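Local coordinates for protein catechol 1,2-dioxygenase (Burkholderia vietnamiensis, PDB 5TD3) that probably catalyses the intradiol ring cleavage of catechol by molecular oxygen, giving cis,cis-muconate, at residues A123-D137 and A183-T195. Sequence-based numbering, arbitrary orientation. Where two conformers were deposited one is given.
Sequences AGAPVRDGVAKIDLD and AQRDFNLRGAVRT
Backbone hydrogen bonds join V127-D129 to A192-R194 as parallel strands: A192 N reaches P126 O, R128 N reaches A192 O, R194 N reaches R128 O, and G130 N extends the ladder to R194 O. The chain then reverses at G130, and 131-133 runs back to the second sheet of the domain, beside 200-206. Further on, I134 O accepts from L189 N (2.8 Å).

Polar side chains tie the far end. N188 OD1 takes two backbone donors, L136 N at 2.9 Å, almost in line with its carbonyl, and D137 N at 3.0 Å, from above the amide plane. With CG anti to the backbone N (chi1 -171°), N188 turns this oxygen onto the 123-137 segment, while ND2 donates a hydrogen bond to Q184 OE1. The carboxylate of D137 is divided: OD2 accepts R185 N (2.8 Å) and OD1 forms a salt bridge with R185 NE (2.8 Å), which meets it from above the carboxylate plane, the carboxylate and guanidinium planes lying 60° apart.

Apolar contacts run along the rest of the interface. A125 CA lies over one face of the F187 ring, a CH-pi contact, I134 CG2 packs on G191 CA (3.7 Å), and A132 CB meets V193 CG2 (3.5 Å).

Strand 127-129 thus edges one sheet and 131-133 the other, a crossing between sheets in the beta-sandwich core characteristic of intradiol dioxygenases.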
ATOM      1  N   ALA A 123      24.145   2.744  -3.751  1.00 18.27           N
ATOM      2  CA  ALA A 123      25.071   3.706  -4.323  1.00 19.59           C
ATOM      3  C   ALA A 123      26.359   3.760  -3.500  1.00 22.19           C
ATOM      4  O   ALA A 123      26.362   3.481  -2.300  1.00 27.73           O
ATOM      5  CB  ALA A 123      24.400   5.081  -4.399  1.00 22.86           C
ATOM      6  N   GLY A 124      27.469   4.086  -4.176  1.00 25.94           N
ATOM      7  CA  GLY A 124      28.743   4.360  -3.535  1.00 27.50           C
ATOM      8  C   GLY A 124      29.817   3.284  -3.616  1.00 32.22           C
ATOM      9  O   GLY A 124      30.841   3.409  -2.938  1.00 29.85           O
ATOM     10  N   ALA A 125      29.619   2.241  -4.418  1.00 29.76           N
ATOM     11  CA  ALA A 125      30.547   1.117  -4.491  1.00 29.14           C
ATOM     12  C   ALA A 125      31.887   1.526  -5.108  1.00 30.63           C
ATOM     13  O   ALA A 125      31.967   2.514  -5.839  1.00 28.70           O
ATOM     14  CB  ALA A 125      29.928  -0.020  -5.292  1.00 29.82           C
ATOM     15  N   PRO A 126      32.965   0.793  -4.801  1.00 29.84           N
ATOM     16  CA  PRO A 126      34.284   1.175  -5.324  1.00 31.64           C
ATOM     17  C   PRO A 126      34.367   1.051  -6.834  1.00 28.88           C
ATOM     18  O   PRO A 126      33.847   0.101  -7.432  1.00 26.52           O
ATOM     19  CB  PRO A 126      35.242   0.201  -4.632  1.00 38.77           C
ATOM     20  CG  PRO A 126      34.380  -0.990  -4.265  1.00 45.48           C
ATOM     21  CD  PRO A 126      33.031  -0.409  -3.947  1.00 31.99           C
ATOM     22  N   VAL A 127      34.963   2.076  -7.439  1.00 27.37           N
ATOM     23  CA  VAL A 127      35.190   2.181  -8.878  1.00 27.42           C
ATOM     24  C   VAL A 127      36.671   1.943  -9.151  1.00 31.67           C
ATOM     25  O   VAL A 127      37.526   2.543  -8.489  1.00 33.90           O
ATOM     26  CB  VAL A 127      34.762   3.558  -9.407  1.00 28.45           C
ATOM     27  CG1 VAL A 127      35.009   3.657 -10.907  1.00 39.33           C
ATOM     28  CG2 VAL A 127      33.309   3.823  -9.086  1.00 31.09           C
ATOM     29  N   ARG A 128      36.977   1.048 -10.088  1.00 27.96           N
ATOM     30  CA  ARG A 128      38.343   0.789 -10.540  1.00 29.37           C
ATOM     31  C   ARG A 128      38.423   0.930 -12.056  1.00 29.75           C
ATOM     32  O   ARG A 128      37.409   0.887 -12.753  1.00 28.88           O
ATOM     33  CB  ARG A 128      38.856  -0.599 -10.118  1.00 39.03           C
ATOM     34  CG  ARG A 128      38.743  -0.910  -8.632  1.00 33.29           C
ATOM     35  CD  ARG A 128      39.190  -2.338  -8.328  1.00 36.69           C
ATOM     36  NE  ARG A 128      39.444  -2.576  -6.911  1.00 29.86           N
ATOM     37  CZ  ARG A 128      38.510  -2.852  -6.003  1.00 35.54           C
ATOM     38  NH1 ARG A 128      37.230  -2.940  -6.351  1.00 36.49           N
ATOM     39  NH2 ARG A 128      38.856  -3.056  -4.733  1.00 35.51           N
ATOM     40  N   ASP A 129      39.639   1.133 -12.574  1.00 31.14           N
ATOM     41  CA  ASP A 129      39.844   1.091 -14.020  1.00 31.70           C
ATOM     42  C   ASP A 129      39.992  -0.344 -14.518  1.00 39.51           C
ATOM     43  O   ASP A 129      40.836  -1.099 -14.023  1.00 32.72           O
ATOM     44  CB  ASP A 129      41.093   1.880 -14.434  1.00 33.90           C
ATOM     45  CG  ASP A 129      40.897   3.377 -14.382  1.00 43.72           C
ATOM     46  OD1 ASP A 129      39.749   3.847 -14.349  1.00 41.63           O
ATOM     47  OD2 ASP A 129      41.918   4.095 -14.413  1.00 53.65           O
ATOM     48  N   GLY A 130      39.191  -0.707 -15.516  1.00 32.38           N
ATOM     49  CA  GLY A 130      39.407  -1.971 -16.235  1.00 38.06           C
ATOM     50  C   GLY A 130      39.029  -3.297 -15.595  1.00 36.20           C
ATOM     51  O   GLY A 130      38.361  -4.121 -16.227  1.00 30.99           O
ATOM     52  N   VAL A 131      39.450  -3.529 -14.356  1.00 31.44           N
ATOM     53  CA  VAL A 131      39.238  -4.806 -13.687  1.00 33.11           C
ATOM     54  C   VAL A 131      38.929  -4.546 -12.218  1.00 35.06           C
ATOM     55  O   VAL A 131      39.503  -3.641 -11.601  1.00 36.50           O
ATOM     56  CB  VAL A 131      40.464  -5.727 -13.856  1.00 43.75           C
ATOM     57  CG1 VAL A 131      41.737  -5.009 -13.442  1.00 48.75           C
ATOM     58  CG2 VAL A 131      40.291  -7.017 -13.074  1.00 40.40           C
ATOM     59  N   ALA A 132      38.005  -5.322 -11.657  1.00 31.72           N
ATOM     60  CA  ALA A 132      37.686  -5.187 -10.240  1.00 33.07           C
ATOM     61  C   ALA A 132      37.418  -6.539  -9.602  1.00 37.24           C
ATOM     62  O   ALA A 132      36.672  -7.359 -10.146  1.00 33.28           O
ATOM     63  CB  ALA A 132      36.479  -4.275 -10.023  1.00 30.71           C
ATOM     64  N   LYS A 133      38.018  -6.753  -8.437  1.00 33.86           N
ATOM     65  CA  LYS A 133      37.696  -7.881  -7.578  1.00 32.46           C
ATOM     66  C   LYS A 133      36.745  -7.389  -6.495  1.00 28.06           C
ATOM     67  O   LYS A 133      37.127  -6.571  -5.652  1.00 29.72           O
ATOM     68  CB  LYS A 133      38.958  -8.492  -6.967  1.00 36.23           C
ATOM     69  CG  LYS A 133      38.678  -9.653  -6.013  1.00 32.23           C
ATOM     70  CD  LYS A 133      39.948 -10.061  -5.285  1.00 35.73           C
ATOM     71  CE  LYS A 133      39.674 -10.670  -3.904  1.00 43.03           C
ATOM     72  NZ  LYS A 133      38.672 -11.752  -3.864  1.00 43.21           N
ATOM     73  N   ILE A 134      35.522  -7.915  -6.497  1.00 26.20           N
ATOM     74  CA  ILE A 134      34.446  -7.356  -5.686  1.00 24.79           C
ATOM     75  C   ILE A 134      33.998  -8.287  -4.572  1.00 24.33           C
ATOM     76  O   ILE A 134      33.147  -7.892  -3.763  1.00 24.79           O
ATOM     77  CB  ILE A 134      33.249  -6.917  -6.558  1.00 25.93           C
ATOM     78  CG1 ILE A 134      32.629  -8.102  -7.283  1.00 23.81           C
ATOM     79  CG2 ILE A 134      33.707  -5.869  -7.568  1.00 27.99           C
ATOM     80  CD1 ILE A 134      31.337  -7.749  -8.071  1.00 24.32           C
ATOM     81  N   ASP A 135      34.567  -9.492  -4.467  1.00 27.84           N
ATOM     82  CA  ASP A 135      34.267 -10.353  -3.330  1.00 27.47           C
ATOM     83  C   ASP A 135      35.225  -9.990  -2.196  1.00 29.19           C
ATOM     84  O   ASP A 135      36.439 -10.192  -2.299  1.00 30.01           O
ATOM     85  CB  ASP A 135      34.336 -11.840  -3.687  1.00 30.63           C
ATOM     86  CG  ASP A 135      35.720 -12.299  -4.091  1.00 34.39           C
ATOM     87  OD1 ASP A 135      36.322 -11.709  -5.018  1.00 33.31           O
ATOM     88  OD2 ASP A 135      36.219 -13.250  -3.442  1.00 32.17           O
ATOM     89  N   LEU A 136      34.681  -9.362  -1.155  1.00 27.15           N
ATOM     90  CA  LEU A 136      35.421  -8.927   0.023  1.00 27.08           C
ATOM     91  C   LEU A 136      35.308  -9.891   1.190  1.00 28.02           C
ATOM     92  O   LEU A 136      36.254 -10.018   1.978  1.00 26.69           O
ATOM     93  CB  LEU A 136      34.921  -7.550   0.470  1.00 26.38           C
ATOM     94  CG  LEU A 136      34.833  -6.473  -0.614  1.00 31.53           C
ATOM     95  CD1 LEU A 136      34.243  -5.198  -0.040  1.00 31.48           C
ATOM     96  CD2 LEU A 136      36.199  -6.204  -1.258  1.00 33.69           C
ATOM     97  N   ASP A 137      34.171 -10.559   1.320  1.00 26.67           N
ATOM     98  CA  ASP A 137      33.922 -11.482   2.415  1.00 28.21           C
ATOM     99  C   ASP A 137      34.112 -12.910   1.934  1.00 33.48           C
ATOM    100  O   ASP A 137      33.623 -13.278   0.862  1.00 30.04           O
ATOM    101  CB  ASP A 137      32.513 -11.287   2.969  1.00 27.68           C
ATOM    102  CG  ASP A 137      32.343  -9.944   3.631  1.00 26.77           C
ATOM    103  OD1 ASP A 137      33.152  -9.642   4.540  1.00 32.24           O
ATOM    104  OD2 ASP A 137      31.415  -9.201   3.259  1.00 26.97           O
ATOM    105  N   ALA A 183      26.223 -10.572   8.021  1.00 26.97           N
ATOM    106  CA  ALA A 183      27.483 -11.260   7.764  1.00 35.52           C
ATOM    107  C   ALA A 183      28.353 -10.593   6.707  1.00 31.10           C
ATOM    108  O   ALA A 183      29.502 -11.018   6.532  1.00 30.87           O
ATOM    109  CB  ALA A 183      27.218 -12.707   7.341  1.00 34.39           C
ATOM    110  N   GLN A 184      27.865  -9.575   6.003  1.00 29.28           N
ATOM    111  CA  GLN A 184      28.619  -8.994   4.896  1.00 26.36           C
ATOM    112  C   GLN A 184      29.007  -7.559   5.195  1.00 34.14           C
ATOM    113  O   GLN A 184      28.222  -6.800   5.774  1.00 32.68           O
ATOM    114  CB  GLN A 184      27.817  -9.025   3.592  1.00 22.31           C
ATOM    115  CG  GLN A 184      27.374 -10.389   3.168  1.00 20.91           C
ATOM    116  CD  GLN A 184      26.682 -10.333   1.844  1.00 21.89           C
ATOM    117  OE1 GLN A 184      27.226  -9.819   0.865  1.00 25.78           O
ATOM    118  NE2 GLN A 184      25.473 -10.841   1.796  1.00 21.12           N
ATOM    119  N   ARG A 185      30.216  -7.189   4.782  1.00 30.91           N
ATOM    120  CA  ARG A 185      30.689  -5.828   4.951  1.00 31.38           C
ATOM    121  C   ARG A 185      30.161  -4.941   3.830  1.00 30.06           C
ATOM    122  O   ARG A 185      29.653  -5.415   2.812  1.00 28.46           O
ATOM    123  CB  ARG A 185      32.215  -5.782   4.994  1.00 35.21           C
ATOM    124  CG  ARG A 185      32.877  -5.935   3.649  1.00 36.76           C
ATOM    125  CD  ARG A 185      34.379  -6.068   3.831  1.00 43.31           C
ATOM    126  NE  ARG A 185      34.738  -7.339   4.458  1.00 44.72           N
ATOM    127  CZ  ARG A 185      35.984  -7.696   4.747  1.00 52.08           C
ATOM    128  NH1 ARG A 185      36.985  -6.872   4.466  1.00 56.58           N
ATOM    129  NH2 ARG A 185      36.233  -8.869   5.312  1.00 44.00           N
ATOM    130  N   ASP A 186      30.310  -3.631   4.026  1.00 28.82           N
ATOM    131  CA  ASP A 186      29.894  -2.652   3.029  1.00 31.40           C
ATOM    132  C   ASP A 186      30.449  -3.007   1.654  1.00 31.33           C
ATOM    133  O   ASP A 186      31.636  -3.322   1.510  1.00 29.54           O
ATOM    134  CB  ASP A 186      30.366  -1.253   3.437  1.00 33.58           C
ATOM    135  CG  ASP A 186      29.563  -0.665   4.603  1.00 35.19           C
ATOM    136  OD1 ASP A 186      28.506  -1.212   4.960  1.00 38.24           O
ATOM    137  OD2 ASP A 186      29.987   0.374   5.143  1.00 44.13           O
ATOM    138  N   PHE A 187      29.558  -2.996   0.662  1.00 24.34           N
ATOM    139  CA  PHE A 187      29.851  -3.186  -0.760  1.00 24.12           C
ATOM    140  C   PHE A 187      30.418  -4.565  -1.086  1.00 26.81           C
ATOM    141  O   PHE A 187      31.027  -4.748  -2.146  1.00 27.10           O
ATOM    142  CB  PHE A 187      30.766  -2.072  -1.278  1.00 29.46           C
ATOM    143  CG  PHE A 187      30.167  -0.707  -1.105  1.00 30.71           C
ATOM    144  CD1 PHE A 187      28.996  -0.365  -1.770  1.00 32.87           C
ATOM    145  CD2 PHE A 187      30.744   0.221  -0.249  1.00 35.96           C
ATOM    146  CE1 PHE A 187      28.425   0.888  -1.600  1.00 35.46           C
ATOM    147  CE2 PHE A 187      30.178   1.474  -0.074  1.00 39.02           C
ATOM    148  CZ  PHE A 187      29.017   1.806  -0.746  1.00 39.50           C
ATOM    149  N   ASN A 188      30.216  -5.565  -0.224  1.00 25.06           N
ATOM    150  CA  ASN A 188      30.545  -6.923  -0.642  1.00 25.73           C
ATOM    151  C   ASN A 188      29.751  -7.272  -1.891  1.00 21.55           C
ATOM    152  O   ASN A 188      28.540  -7.059  -1.946  1.00 20.88           O
ATOM    153  CB  ASN A 188      30.242  -7.936   0.455  1.00 26.76           C
ATOM    154  CG  ASN A 188      30.777  -9.309   0.119  1.00 23.88           C
ATOM    155  OD1 ASN A 188      31.911  -9.439  -0.323  1.00 25.98           O
ATOM    156  ND2 ASN A 188      29.970 -10.333   0.316  1.00 24.26           N
ATOM    157  N   LEU A 189      30.452  -7.792  -2.901  1.00 23.77           N
ATOM    158  CA  LEU A 189      29.855  -8.204  -4.174  1.00 26.47           C
ATOM    159  C   LEU A 189      29.207  -7.025  -4.902  1.00 21.58           C
ATOM    160  O   LEU A 189      28.233  -7.189  -5.646  1.00 20.67           O
ATOM    161  CB  LEU A 189      28.855  -9.354  -3.973  1.00 19.17           C
ATOM    162  CG  LEU A 189      29.449 -10.484  -3.126  1.00 21.00           C
ATOM    163  CD1 LEU A 189      28.374 -11.521  -2.852  1.00 19.55           C
ATOM    164  CD2 LEU A 189      30.667 -11.121  -3.798  1.00 27.87           C
ATOM    165  N   ARG A 190      29.760  -5.824  -4.717  1.00 21.68           N
ATOM    166  CA  ARG A 190      29.287  -4.630  -5.409  1.00 20.85           C
ATOM    167  C   ARG A 190      30.497  -3.846  -5.892  1.00 22.21           C
ATOM    168  O   ARG A 190      31.411  -3.578  -5.114  1.00 23.27           O
ATOM    169  CB  ARG A 190      28.437  -3.745  -4.484  1.00 20.72           C
ATOM    170  CG  ARG A 190      27.200  -4.435  -3.904  1.00 19.52           C
ATOM    171  CD  ARG A 190      26.462  -3.527  -2.945  1.00 19.73           C
ATOM    172  NE  ARG A 190      25.268  -4.182  -2.393  1.00 18.69           N
ATOM    173  CZ  ARG A 190      24.069  -4.183  -2.974  1.00 18.16           C
ATOM    174  NH1 ARG A 190      23.867  -3.564  -4.133  1.00 18.39           N
ATOM    175  NH2 ARG A 190      23.054  -4.822  -2.391  1.00 18.93           N
ATOM    176  N   GLY A 191      30.525  -3.500  -7.169  1.00 22.48           N
ATOM    177  CA  GLY A 191      31.687  -2.758  -7.634  1.00 23.76           C
ATOM    178  C   GLY A 191      31.431  -2.201  -9.013  1.00 23.91           C
ATOM    179  O   GLY A 191      30.509  -2.623  -9.711  1.00 29.20           O
ATOM    180  N   ALA A 192      32.318  -1.307  -9.430  1.00 25.17           N
ATOM    181  CA  ALA A 192      32.192  -0.664 -10.731  1.00 29.99           C
ATOM    182  C   ALA A 192      33.551  -0.633 -11.412  1.00 26.90           C
ATOM    183  O   ALA A 192      34.579  -0.442 -10.755  1.00 29.10           O
ATOM    184  CB  ALA A 192      31.631   0.762 -10.617  1.00 30.35           C
ATOM    185  N   VAL A 193      33.542  -0.886 -12.719  1.00 33.28           N
ATOM    186  CA  VAL A 193      34.721  -0.810 -13.573  1.00 32.29           C
ATOM    187  C   VAL A 193      34.524   0.289 -14.614  1.00 29.15           C
ATOM    188  O   VAL A 193      33.451   0.387 -15.226  1.00 29.94           O
ATOM    189  CB  VAL A 193      34.998  -2.158 -14.262  1.00 31.67           C
ATOM    190  CG1 VAL A 193      35.992  -1.982 -15.395  1.00 35.06           C
ATOM    191  CG2 VAL A 193      35.518  -3.166 -13.255  1.00 30.50           C
ATOM    192  N   ARG A 194      35.555   1.116 -14.805  1.00 30.54           N
ATOM    193  CA  ARG A 194      35.593   2.106 -15.875  0.52 40.93           C
ATOM    194  C   ARG A 194      36.377   1.524 -17.046  1.00 35.94           C
ATOM    195  O   ARG A 194      37.539   1.139 -16.885  1.00 37.64           O
ATOM    196  CB  ARG A 194      36.238   3.409 -15.398  0.52 44.55           C
ATOM    197  CG  ARG A 194      35.344   4.636 -15.505  0.52 48.36           C
ATOM    198  CD  ARG A 194      36.150   5.920 -15.346  0.52 48.68           C
ATOM    199  NE  ARG A 194      36.991   5.899 -14.153  0.52 52.11           N
ATOM    200  CZ  ARG A 194      36.751   6.594 -13.046  0.52 50.55           C
ATOM    201  NH1 ARG A 194      35.686   7.379 -12.964  0.52 49.08           N
ATOM    202  NH2 ARG A 194      37.583   6.507 -12.018  0.52 50.64           N
ATOM    203  N   THR A 195      35.748   1.458 -18.214  1.00 32.52           N
ATOM    204  CA  THR A 195      36.415   0.863 -19.359  1.00 33.56           C
ATOM    205  C   THR A 195      37.538   1.765 -19.851  1.00 37.38           C
ATOM    206  O   THR A 195      37.457   2.997 -19.785  1.00 37.41           O
ATOM    207  CB  THR A 195      35.426   0.601 -20.494  1.00 38.53           C
ATOM    208  OG1 THR A 195      34.896   1.851 -20.962  1.00 34.93           O
ATOM    209  CG2 THR A 195      34.298  -0.298 -20.017  1.00 38.46           C
TER
HETATM  210  O   HOH W   1      35.497  -1.840  -8.377  1.00 25.46           O
HETATM  211  O   HOH W   2      38.386   4.240 -12.078  1.00 50.08           O
HETATM  212  O   HOH W   3      30.889 -13.096  -0.159  1.00 25.09           O
HETATM  213  O   HOH W   4      32.092  -9.135   7.130  1.00 35.00           O